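Side-chain contacts in uncharacterized protein (Pseudomonas aeruginosa, PDB 4O5P), which is a phospholipase effector of the type VI secretion system and probably hydrolyses membrane phospholipids with an alpha/beta-hydrolase domain: residues Ile146-Gly149 / Leu150-Val154; Leu191-Gly195 / Glu196-Arg200; Asp300-Asp303 / Asp304-Arg307; Ala512-Ala515 / Leu516-Arg520. All blocks are in the same frame, centred on the assembly; numbering follows the deposited sequence.

Contact 1. Residues Ile146-Gly149 / Leu150-Val154; sequences INWG and LVQLV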
loop_
_atom_site.group_PDB
_atom_site.type_symbol
_atom_site.label_atom_id
_atom_site.label_comp_id
_atom_site.label_asym_id
_atom_site.label_seq_id
_atom_site.Cartn_x
_atom_site.Cartn_y
_atom_site.Cartn_z
ATOM N N ILE A 146 11.029 1.618 4.456
ATOM C CA ILE A 146 11.416 0.365 5.114
ATOM C C ILE A 146 12.729 0.547 5.893
ATOM O O ILE A 146 12.833 0.179 7.065
ATOM C CB ILE A 146 11.570 -0.777 4.077
ATOM C CG1 ILE A 146 10.229 -1.035 3.383
ATOM C CG2 ILE A 146 12.012 -2.064 4.747
ATOM C CD1 ILE A 146 10.377 -1.690 2.035
ATOM N N ASN A 147 13.719 1.151 5.253
ATOM C CA ASN A 147 15.015 1.318 5.908
ATOM C C ASN A 147 14.996 2.288 7.093
ATOM O O ASN A 147 15.679 2.061 8.103
ATOM C CB ASN A 147 16.107 1.653 4.878
ATOM C CG ASN A 147 16.477 0.440 4.023
ATOM O OD1 ASN A 147 16.420 -0.687 4.499
ATOM N ND2 ASN A 147 16.829 0.667 2.751
ATOM N N TRP A 148 14.211 3.356 6.965
ATOM C CA TRP A 148 13.921 4.255 8.078
ATOM C C TRP A 148 13.361 3.434 9.233
ATOM O O TRP A 148 13.786 3.582 10.379
ATOM C CB TRP A 148 12.858 5.281 7.657
ATOM C CG TRP A 148 12.539 6.299 8.722
ATOM C CD1 TRP A 148 13.232 7.451 8.981
ATOM C CD2 TRP A 148 11.451 6.266 9.655
ATOM N NE1 TRP A 148 12.642 8.134 10.020
ATOM C CE2 TRP A 148 11.546 7.426 10.452
ATOM C CE3 TRP A 148 10.413 5.361 9.910
ATOM C CZ2 TRP A 148 10.647 7.703 11.483
ATOM C CZ3 TRP A 148 9.519 5.641 10.930
ATOM C CH2 TRP A 148 9.641 6.801 11.705
ATOM N N GLY A 149 12.412 2.560 8.906
ATOM C CA GLY A 149 11.805 1.672 9.889
ATOM C C GLY A 149 12.847 0.858 10.622
ATOM O O GLY A 149 12.871 0.847 11.860
ATOM N N LEU A 150 13.727 0.196 9.866
ATOM C CA LEU A 150 14.840 -0.532 10.476
ATOM C C LEU A 150 15.680 0.351 11.418
ATOM O O LEU A 150 15.963 -0.049 12.550
ATOM C CB LEU A 150 15.704 -1.208 9.404
ATOM C CG LEU A 150 15.011 -2.374 8.690
ATOM C CD1 LEU A 150 15.776 -2.819 7.452
ATOM C CD2 LEU A 150 14.827 -3.545 9.662
ATOM N N VAL A 151 16.025 1.558 10.968
ATOM C CA VAL A 151 16.795 2.499 11.785
ATOM C C VAL A 151 16.104 2.826 13.108
ATOM O O VAL A 151 16.768 2.936 14.146
ATOM C CB VAL A 151 17.110 3.803 11.011
ATOM C CG1 VAL A 151 17.820 4.823 11.906
ATOM C CG2 VAL A 151 17.948 3.491 9.783
ATOM N N GLN A 152 14.776 2.958 13.084
ATOM C CA GLN A 152 14.038 3.312 14.301
ATOM C C GLN A 152 14.220 2.314 15.445
ATOM O O GLN A 152 14.109 2.685 16.624
ATOM C CB GLN A 152 12.551 3.493 14.007
ATOM C CG GLN A 152 12.277 4.599 13.023
ATOM C CD GLN A 152 13.149 5.810 13.271
ATOM O OE1 GLN A 152 12.972 6.523 14.258
ATOM N NE2 GLN A 152 14.107 6.037 12.390
ATOM N N LEU A 153 14.491 1.061 15.091
ATOM C CA LEU A 153 14.760 0.010 16.060
ATOM C C LEU A 153 16.097 0.292 16.746
ATOM O O LEU A 153 16.255 0.133 17.976
ATOM C CB LEU A 153 14.842 -1.337 15.343
ATOM C CG LEU A 153 13.617 -1.905 14.607
ATOM C CD1 LEU A 153 13.902 -3.350 14.223
ATOM C CD2 LEU A 153 12.347 -1.819 15.440
ATOM N N VAL A 154 17.057 0.704 15.924
ATOM C CA VAL A 154 18.369 1.075 16.410
ATOM C C VAL A 154 18.184 2.233 17.389
ATOM O O VAL A 154 18.746 2.212 18.483
ATOM C CB VAL A 154 19.324 1.465 15.255
ATOM C CG1 VAL A 154 20.567 2.165 15.797
ATOM C CG2 VAL A 154 19.730 0.248 14.443
#
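Ile146 O accepts from Leu150 N and Asn147 O from Val151 N, each at 2.9 Å, the regular i to i+4 bonds of helix 139-162. In the next i to i+4 pair, Trp148 and Gln152 carry the side-chain contact. Trp148 CG stands anti to the backbone N (chi1 -177°), which lays the indole along the helix beside Gln152. The Gln152 chain bends at chi2 (-41°) and folds back over one ring face. Its CG sits 3.5 Å from the centroid of the Trp148 six-membered ring, almost on the normal, a CH-pi contact. The amide continues across that face, its plane only 8° from the ring plane, so the two are stacked. Gln152 NE2 lies over the ring near its rim and also donates to Trp148 O at 3.2 Å. The carbonyl oxygen lies in the plane of the Gln152 amide, but the donor stands above the carbonyl plane. Trp148 O thus takes two bonds from one residue, the other from Gln152 N at 2.9 Å. This is an i to i+4 aromatic-amide stack inside helix 139-162, which packs on helix 168-178 and strand 111-116. Trp148 NE1 is tied to Asp125, and Phe123 meets the indole edge-to-face. On another side of the helix, Asn147 OD1 approaches Leu150 CD1 at 3.7 Å. That buried oxygen has no polar partner in the model. Ile146 packs on Ala245 and Trp249 of helix 238-254.

Contact 2. Residues Leu191-Gly195 / Glu196-Arg200; sequences LLENG and EKKRR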
loop_
_atom_site.group_PDB
_atom_site.type_symbol
_atom_site.label_atom_id
_atom_site.label_comp_id
_atom_site.label_asym_id
_atom_site.label_seq_id
_atom_site.Cartn_x
_atom_site.Cartn_y
_atom_site.Cartn_z
ATOM N N LEU A 191 21.949 0.292 -12.868
ATOM C CA LEU A 191 22.851 0.325 -11.729
ATOM C C LEU A 191 22.277 -0.544 -10.624
ATOM O O LEU A 191 21.343 -0.141 -9.927
ATOM C CB LEU A 191 23.078 1.750 -11.223
ATOM C CG LEU A 191 23.883 1.789 -9.919
ATOM C CD1 LEU A 191 25.364 1.511 -10.176
ATOM C CD2 LEU A 191 23.676 3.095 -9.165
ATOM N N LEU A 192 22.829 -1.740 -10.468
ATOM C CA LEU A 192 22.272 -2.683 -9.499
ATOM C C LEU A 192 23.153 -2.835 -8.258
ATOM O O LEU A 192 24.352 -3.127 -8.356
ATOM C CB LEU A 192 22.026 -4.046 -10.152
ATOM C CG LEU A 192 21.122 -4.997 -9.361
ATOM C CD1 LEU A 192 19.760 -4.344 -9.119
ATOM C CD2 LEU A 192 20.970 -6.334 -10.086
ATOM N N GLU A 193 22.552 -2.629 -7.092
ATOM C CA GLU A 193 23.257 -2.840 -5.835
ATOM C C GLU A 193 22.521 -3.887 -4.985
ATOM O O GLU A 193 21.307 -4.059 -5.094
ATOM C CB GLU A 193 23.435 -1.520 -5.071
ATOM C CG GLU A 193 24.315 -0.475 -5.777
ATOM C CD GLU A 193 24.426 0.837 -4.995
ATOM O OE1 GLU A 193 23.811 0.945 -3.915
ATOM O OE2 GLU A 193 25.121 1.768 -5.461
ATOM N N ASN A 194 23.275 -4.597 -4.158
ATOM C CA ASN A 194 22.731 -5.653 -3.317
ATOM C C ASN A 194 22.201 -5.073 -2.003
ATOM O O ASN A 194 22.984 -4.739 -1.103
ATOM C CB ASN A 194 23.821 -6.701 -3.050
ATOM C CG ASN A 194 23.319 -7.889 -2.250
ATOM O OD1 ASN A 194 22.590 -7.739 -1.278
ATOM N ND2 ASN A 194 23.710 -9.084 -2.667
ATOM N N GLY A 195 20.875 -4.966 -1.901
ATOM C CA GLY A 195 20.225 -4.396 -0.732
ATOM C C GLY A 195 20.595 -5.033 0.598
ATOM O O GLY A 195 20.851 -4.327 1.577
ATOM N N GLU A 196 20.631 -6.362 0.634
ATOM C CA GLU A 196 20.964 -7.076 1.863
ATOM C C GLU A 196 22.334 -6.630 2.380
ATOM O O GLU A 196 22.485 -6.208 3.544
ATOM C CB GLU A 196 20.932 -8.586 1.612
ATOM C CG GLU A 196 20.891 -9.425 2.884
ATOM C CD GLU A 196 20.785 -10.927 2.617
ATOM O OE1 GLU A 196 20.684 -11.328 1.433
ATOM O OE2 GLU A 196 20.808 -11.704 3.599
ATOM N N LYS A 197 23.326 -6.683 1.498
ATOM C CA LYS A 197 24.686 -6.302 1.869
ATOM C C LYS A 197 24.755 -4.875 2.377
ATOM O O LYS A 197 25.391 -4.605 3.405
ATOM C CB LYS A 197 25.640 -6.474 0.687
ATOM C CG LYS A 197 25.939 -7.916 0.335
ATOM C CD LYS A 197 26.935 -7.994 -0.824
ATOM C CE LYS A 197 27.283 -9.451 -1.169
ATOM N NZ LYS A 197 28.000 -10.152 -0.061
ATOM N N LYS A 198 24.105 -3.962 1.657
ATOM C CA LYS A 198 24.156 -2.545 2.008
ATOM C C LYS A 198 23.489 -2.246 3.352
ATOM O O LYS A 198 24.010 -1.459 4.145
ATOM C CB LYS A 198 23.553 -1.685 0.896
ATOM C CG LYS A 198 24.338 -1.779 -0.404
ATOM C CD LYS A 198 24.058 -0.597 -1.305
ATOM C CE LYS A 198 24.618 0.688 -0.739
ATOM N NZ LYS A 198 24.285 1.836 -1.623
ATOM N N ARG A 199 22.343 -2.878 3.603
ATOM C CA ARG A 199 21.621 -2.703 4.861
ATOM C C ARG A 199 22.435 -3.243 6.047
ATOM O O ARG A 199 22.574 -2.574 7.097
ATOM C CB ARG A 199 20.262 -3.419 4.798
ATOM C CG ARG A 199 19.303 -2.834 3.775
ATOM C CD ARG A 199 17.908 -3.418 3.913
ATOM N NE ARG A 199 17.803 -4.815 3.483
ATOM C CZ ARG A 199 17.599 -5.213 2.222
ATOM N NH1 ARG A 199 17.504 -4.328 1.237
ATOM N NH2 ARG A 199 17.506 -6.508 1.942
ATOM N N ARG A 200 22.979 -4.449 5.883
ATOM C CA ARG A 200 23.796 -5.029 6.962
ATOM C C ARG A 200 25.025 -4.179 7.256
ATOM O O ARG A 200 25.284 -3.841 8.416
ATOM C CB ARG A 200 24.236 -6.455 6.648
ATOM C CG ARG A 200 25.037 -7.077 7.786
ATOM C CD ARG A 200 25.369 -8.525 7.525
ATOM N NE ARG A 200 24.180 -9.373 7.470
ATOM C CZ ARG A 200 23.513 -9.807 8.542
ATOM N NH1 ARG A 200 23.902 -9.463 9.766
ATOM N NH2 ARG A 200 22.449 -10.579 8.390
#
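Glu193 and Lys198 form a salt bridge that joins the loop to the first turn of helix 195-219. Lys198 NZ is modelled 2.5 Å from Glu193 OE1, so short that the exact length is doubtful. The lysine meets the syn side of the oxygen and stands somewhat out of the carboxylate plane. The Glu193 chain is extended beyond CG, while Lys198 bends at chi3 (68°) and brings its ammonium group back to the acid. Lys198 NZ also donates to Ser179 O.

The hydrogen bonds start the helix. Asn194 OD1 accepts from Lys197 N at 3.1 Å in a nearly straight bond. The donor comes from above the plane of the side-chain carbonyl. Asn194 CG is anti to the backbone N (chi1 -176°), which swings OD1 over the helix start. The regular backbone bonds follow, from Lys198 N to Asn194 O and from Arg199 N to Gly195 O.

Packing completes the contact. The aliphatic part of Lys197 runs past the Asn194 amide, with CG 3.7 Å from Asn194 CG. The Arg199 guanidinium lies with one face over the Gly195 backbone. Its CZ is 3.4 Å from Gly195 C. The charged end of Arg199 is bound by Glu252 and rests on Trp249 as a cation-pi pair.

The salt bridge is a separate tie to the preceding loop; the Asn194 bond to Lys197 N is an asparagine N-cap at the start of helix 195-219.

Contact 3. Residues Asp300-Asp303 / Asp304-Arg307; sequences DWAD and DTMR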
loop_
_atom_site.group_PDB
_atom_site.type_symbol
_atom_site.label_atom_id
_atom_site.label_comp_id
_atom_site.label_asym_id
_atom_site.label_seq_id
_atom_site.Cartn_x
_atom_site.Cartn_y
_atom_site.Cartn_z
ATOM N N ASP A 300 10.431 -2.806 -7.144
ATOM C CA ASP A 300 11.553 -3.747 -7.155
ATOM C C ASP A 300 11.822 -4.394 -5.783
ATOM O O ASP A 300 12.094 -5.603 -5.702
ATOM C CB ASP A 300 12.822 -3.118 -7.771
ATOM C CG ASP A 300 13.226 -1.806 -7.110
ATOM O OD1 ASP A 300 12.758 -1.500 -5.991
ATOM O OD2 ASP A 300 14.037 -1.066 -7.711
ATOM N N TRP A 301 11.700 -3.619 -4.706
ATOM C CA TRP A 301 12.028 -4.172 -3.387
ATOM C C TRP A 301 11.010 -5.210 -2.919
ATOM O O TRP A 301 11.289 -6.009 -2.008
ATOM C CB TRP A 301 12.186 -3.061 -2.351
ATOM C CG TRP A 301 11.051 -2.091 -2.306
ATOM C CD1 TRP A 301 11.017 -0.856 -2.878
ATOM C CD2 TRP A 301 9.789 -2.267 -1.654
ATOM N NE1 TRP A 301 9.815 -0.250 -2.623
ATOM C CE2 TRP A 301 9.043 -1.095 -1.864
ATOM C CE3 TRP A 301 9.217 -3.305 -0.903
ATOM C CZ2 TRP A 301 7.746 -0.931 -1.373
ATOM C CZ3 TRP A 301 7.936 -3.140 -0.412
ATOM C CH2 TRP A 301 7.214 -1.960 -0.643
ATOM N N ALA A 302 9.836 -5.190 -3.555
ATOM C CA ALA A 302 8.701 -6.024 -3.170
ATOM C C ALA A 302 8.733 -7.421 -3.779
ATOM O O ALA A 302 8.063 -8.332 -3.267
ATOM C CB ALA A 302 7.380 -5.338 -3.539
ATOM N N ASP A 303 9.480 -7.582 -4.877
ATOM C CA ASP A 303 9.652 -8.891 -5.510
ATOM C C ASP A 303 10.203 -9.873 -4.495
ATOM O O ASP A 303 11.200 -9.579 -3.824
ATOM C CB ASP A 303 10.599 -8.786 -6.695
ATOM C CG ASP A 303 10.012 -7.989 -7.828
ATOM O OD1 ASP A 303 8.874 -8.288 -8.237
ATOM O OD2 ASP A 303 10.678 -7.055 -8.311
ATOM N N ASP A 304 9.536 -11.015 -4.366
ATOM C CA ASP A 304 9.935 -12.070 -3.424
ATOM C C ASP A 304 10.035 -11.642 -1.957
ATOM O O ASP A 304 10.579 -12.369 -1.131
ATOM C CB ASP A 304 11.229 -12.743 -3.877
ATOM C CG ASP A 304 11.098 -13.389 -5.247
ATOM O OD1 ASP A 304 9.950 -13.569 -5.728
ATOM O OD2 ASP A 304 12.144 -13.728 -5.842
ATOM N N THR A 305 9.480 -10.483 -1.626
ATOM C CA THR A 305 9.469 -10.018 -0.238
ATOM C C THR A 305 8.051 -9.813 0.328
ATOM O O THR A 305 7.874 -9.375 1.461
ATOM C CB THR A 305 10.340 -8.754 -0.053
ATOM O OG1 THR A 305 9.893 -7.723 -0.938
ATOM C CG2 THR A 305 11.809 -9.072 -0.366
HETATM N N MSE A 306 7.032 -10.144 -0.452
HETATM C CA MSE A 306 5.675 -10.049 0.062
HETATM C C MSE A 306 5.315 -11.297 0.851
HETATM O O MSE A 306 4.468 -11.266 1.750
HETATM C CB MSE A 306 4.683 -9.846 -1.084
HETATM C CG MSE A 306 4.849 -8.495 -1.796
HETATM SE SE MSE A 306 4.595 -7.040 -0.519
HETATM C CE MSE A 306 6.468 -6.646 -0.183
ATOM N N ARG A 307 5.936 -12.405 0.468
ATOM C CA ARG A 307 5.744 -13.683 1.140
ATOM C C ARG A 307 6.070 -13.517 2.621
ATOM O O ARG A 307 7.161 -13.046 2.962
ATOM C CB ARG A 307 6.704 -14.691 0.519
ATOM C CG ARG A 307 6.465 -16.110 0.915
ATOM C CD ARG A 307 7.689 -16.973 0.573
ATOM N NE ARG A 307 7.570 -18.238 1.276
ATOM C CZ ARG A 307 6.873 -19.271 0.818
ATOM N NH1 ARG A 307 6.267 -19.191 -0.371
ATOM N NH2 ARG A 307 6.792 -20.383 1.539
HETATM O O HOH W 1 6.594 -10.779 -3.614
#
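The selenomethionine at Met306 lays its methyl over Ala302 and near Trp301 CZ3, which it approaches obliquely. Met306 CE is 3.7 Å from Ala302 CB and 3.8 Å from Trp301 CZ3. The chain bends at chi2 (-59°) and again at chi3, which curls the methyl back to the preceding turn. Ala302 CB itself sits over one face of the indole, offset toward the rim. This apolar group is extended by Ala284, which touches both Ala302 and Met306, and by helix 238-254, on which Trp301 packs.

The polar half of the contact is built on two carbonyls. Thr305 OG1 donates to Trp301 O at 2.5 Å, a very short bond. The hydroxyl lies between its own backbone N and carbonyl carbon (chi1 57°), facing back to the turn. Thr305 N donates to Ala302 O at 3.1 Å, from well above the carbonyl plane. A water adds a second link. It donates to Ala302 O at 2.9 Å and accepts from Met306 N at 3.3 Å, so it bridges these two atoms across the turn. Asp304 is the third residue of the turn, and its positive phi (57°) lets the chain reverse.

Beyond the turn, Asn248 ties down Thr305 O and Arg244 binds Met306 O. Residues Ala302 to Thr305 form a type II beta turn in the loop after strand 294-299, set against helix 238-254 within the catalytic domain.

Contact 4. Residues Ala512-Ala515 / Leu516-Arg520; sequences AWEA and LHKRR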
loop_
_atom_site.group_PDB
_atom_site.type_symbol
_atom_site.label_atom_id
_atom_site.label_comp_id
_atom_site.label_asym_id
_atom_site.label_seq_id
_atom_site.Cartn_x
_atom_site.Cartn_y
_atom_site.Cartn_z
ATOM N N ALA A 512 -6.996 28.671 -7.841
ATOM C CA ALA A 512 -6.323 29.428 -6.791
ATOM C C ALA A 512 -5.534 28.522 -5.838
ATOM O O ALA A 512 -4.306 28.596 -5.777
ATOM C CB ALA A 512 -7.329 30.270 -6.016
ATOM N N TRP A 513 -6.250 27.682 -5.094
ATOM C CA TRP A 513 -5.625 26.708 -4.199
ATOM C C TRP A 513 -4.477 25.978 -4.883
ATOM O O TRP A 513 -3.397 25.837 -4.302
ATOM C CB TRP A 513 -6.647 25.675 -3.691
ATOM C CG TRP A 513 -7.511 26.138 -2.544
ATOM C CD1 TRP A 513 -8.862 26.368 -2.572
ATOM C CD2 TRP A 513 -7.089 26.407 -1.201
ATOM N NE1 TRP A 513 -9.298 26.767 -1.331
ATOM C CE2 TRP A 513 -8.229 26.799 -0.474
ATOM C CE3 TRP A 513 -5.856 26.357 -0.542
ATOM C CZ2 TRP A 513 -8.169 27.136 0.877
ATOM C CZ3 TRP A 513 -5.799 26.704 0.793
ATOM C CH2 TRP A 513 -6.947 27.093 1.486
ATOM N N GLU A 514 -4.696 25.515 -6.110
ATOM C CA GLU A 514 -3.613 24.827 -6.818
ATOM C C GLU A 514 -2.352 25.692 -7.017
ATOM O O GLU A 514 -1.244 25.265 -6.672
ATOM C CB GLU A 514 -4.098 24.229 -8.139
ATOM C CG GLU A 514 -2.979 23.705 -9.041
ATOM C CD GLU A 514 -2.044 22.705 -8.367
ATOM O OE1 GLU A 514 -2.455 22.005 -7.415
ATOM O OE2 GLU A 514 -0.877 22.612 -8.799
ATOM N N ALA A 515 -2.510 26.906 -7.541
ATOM C CA ALA A 515 -1.338 27.742 -7.796
ATOM C C ALA A 515 -0.616 28.161 -6.500
ATOM O O ALA A 515 0.635 28.217 -6.458
ATOM C CB ALA A 515 -1.711 28.950 -8.657
ATOM N N LEU A 516 -1.398 28.433 -5.449
ATOM C CA LEU A 516 -0.838 28.735 -4.125
ATOM C C LEU A 516 -0.035 27.544 -3.586
ATOM O O LEU A 516 1.067 27.707 -3.048
ATOM C CB LEU A 516 -1.944 29.077 -3.119
ATOM C CG LEU A 516 -2.769 30.343 -3.336
ATOM C CD1 LEU A 516 -3.915 30.447 -2.332
ATOM C CD2 LEU A 516 -1.867 31.558 -3.252
ATOM N N HIS A 517 -0.615 26.355 -3.722
ATOM C CA HIS A 517 0.025 25.116 -3.299
ATOM C C HIS A 517 1.331 24.937 -4.050
ATOM O O HIS A 517 2.358 24.674 -3.444
ATOM C CB HIS A 517 -0.907 23.926 -3.560
ATOM C CG HIS A 517 -0.451 22.637 -2.940
ATOM N ND1 HIS A 517 0.314 21.711 -3.623
ATOM C CD2 HIS A 517 -0.671 22.109 -1.711
ATOM C CE1 HIS A 517 0.558 20.678 -2.835
ATOM N NE2 HIS A 517 -0.033 20.890 -1.671
ATOM N N LYS A 518 1.277 25.095 -5.369
ATOM C CA LYS A 518 2.434 24.948 -6.251
ATOM C C LYS A 518 3.591 25.807 -5.753
ATOM O O LYS A 518 4.682 25.290 -5.425
ATOM C CB LYS A 518 2.044 25.338 -7.683
ATOM C CG LYS A 518 2.990 24.839 -8.781
ATOM C CD LYS A 518 2.491 25.194 -10.199
ATOM C CE LYS A 518 1.312 24.321 -10.661
ATOM N NZ LYS A 518 -0.058 24.803 -10.263
ATOM N N ARG A 519 3.337 27.113 -5.657
ATOM C CA ARG A 519 4.359 28.040 -5.162
ATOM C C ARG A 519 4.888 27.655 -3.767
ATOM O O ARG A 519 6.107 27.555 -3.560
ATOM C CB ARG A 519 3.829 29.479 -5.166
ATOM C CG ARG A 519 4.807 30.502 -4.636
ATOM C CD ARG A 519 6.080 30.577 -5.476
ATOM N NE ARG A 519 7.123 31.320 -4.772
ATOM C CZ ARG A 519 8.277 31.718 -5.304
ATOM N NH1 ARG A 519 8.565 31.454 -6.571
ATOM N NH2 ARG A 519 9.146 32.394 -4.557
ATOM N N ARG A 520 3.974 27.419 -2.829
ATOM C CA ARG A 520 4.352 27.128 -1.444
ATOM C C ARG A 520 5.217 25.864 -1.339
ATOM O O ARG A 520 6.157 25.785 -0.525
ATOM C CB ARG A 520 3.094 26.994 -0.589
ATOM C CG ARG A 520 3.347 27.039 0.899
ATOM C CD ARG A 520 4.055 28.324 1.282
ATOM N NE ARG A 520 3.259 29.137 2.198
ATOM C CZ ARG A 520 3.126 30.452 2.091
ATOM N NH1 ARG A 520 2.386 31.125 2.966
ATOM N NH2 ARG A 520 3.747 31.096 1.109
#
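Glu514 leaves the helix with CG anti to its backbone N (chi1 170°) and bends at chi2 (54°). Lys518 also starts anti, but turns twice further out, at chi3 and chi4. The bends bring Lys518 NZ back to the acid, 2.8 Å from Glu514 OE2, in a salt bridge. The ammonium group meets the anti side of the oxygen, 18° out of the carboxylate plane. The two side chains cross obliquely, with Lys518 NZ also 3.4 Å from Glu514 CG.

The same two residues are joined through the backbone, from Lys518 N to Glu514 O at 2.8 Å. Around the helix, Leu516 CG rests 3.4 Å from Ala512 O. Leu516 then packs on Trp544 and Asn547 of helix 538-550. His517 CB passes 3.2 Å from Trp513 O, while its ring leads away and NE2 donates to Arg561 O. Trp513 meets Phe566 with the ring planes nearly parallel.

This is a classic i to i+4 glutamate-lysine bridge on helix 507-528 of the C-terminal domain, in a stretch where Leu516 and His517 are buried and Lys518 is exposed.

Overall arrangement
The contacts follow one another along the chain. Contacts 1 to 3 cluster in one region. Contact 1 lies on helix 139-162, and contact 2 at the start of helix 195-219. Contacts 1 and 2 are about 16 Å apart between centres. They touch where Asn147 OD1 meets Arg199 CD. Contact 3, in the loop after strand 294-299, touches contact 1 through Ile146 and Trp301. Contacts 1 and 3 are about 18 Å apart between centres. Helix 238-254 joins all three, with Trp249 reached from each. That helix starts within a GxSxG pattern resembling a nucleophile elbow, so these contacts probably flank the hydrolase core. Contact 4 stands apart on helix 507-528 in the C-terminal domain.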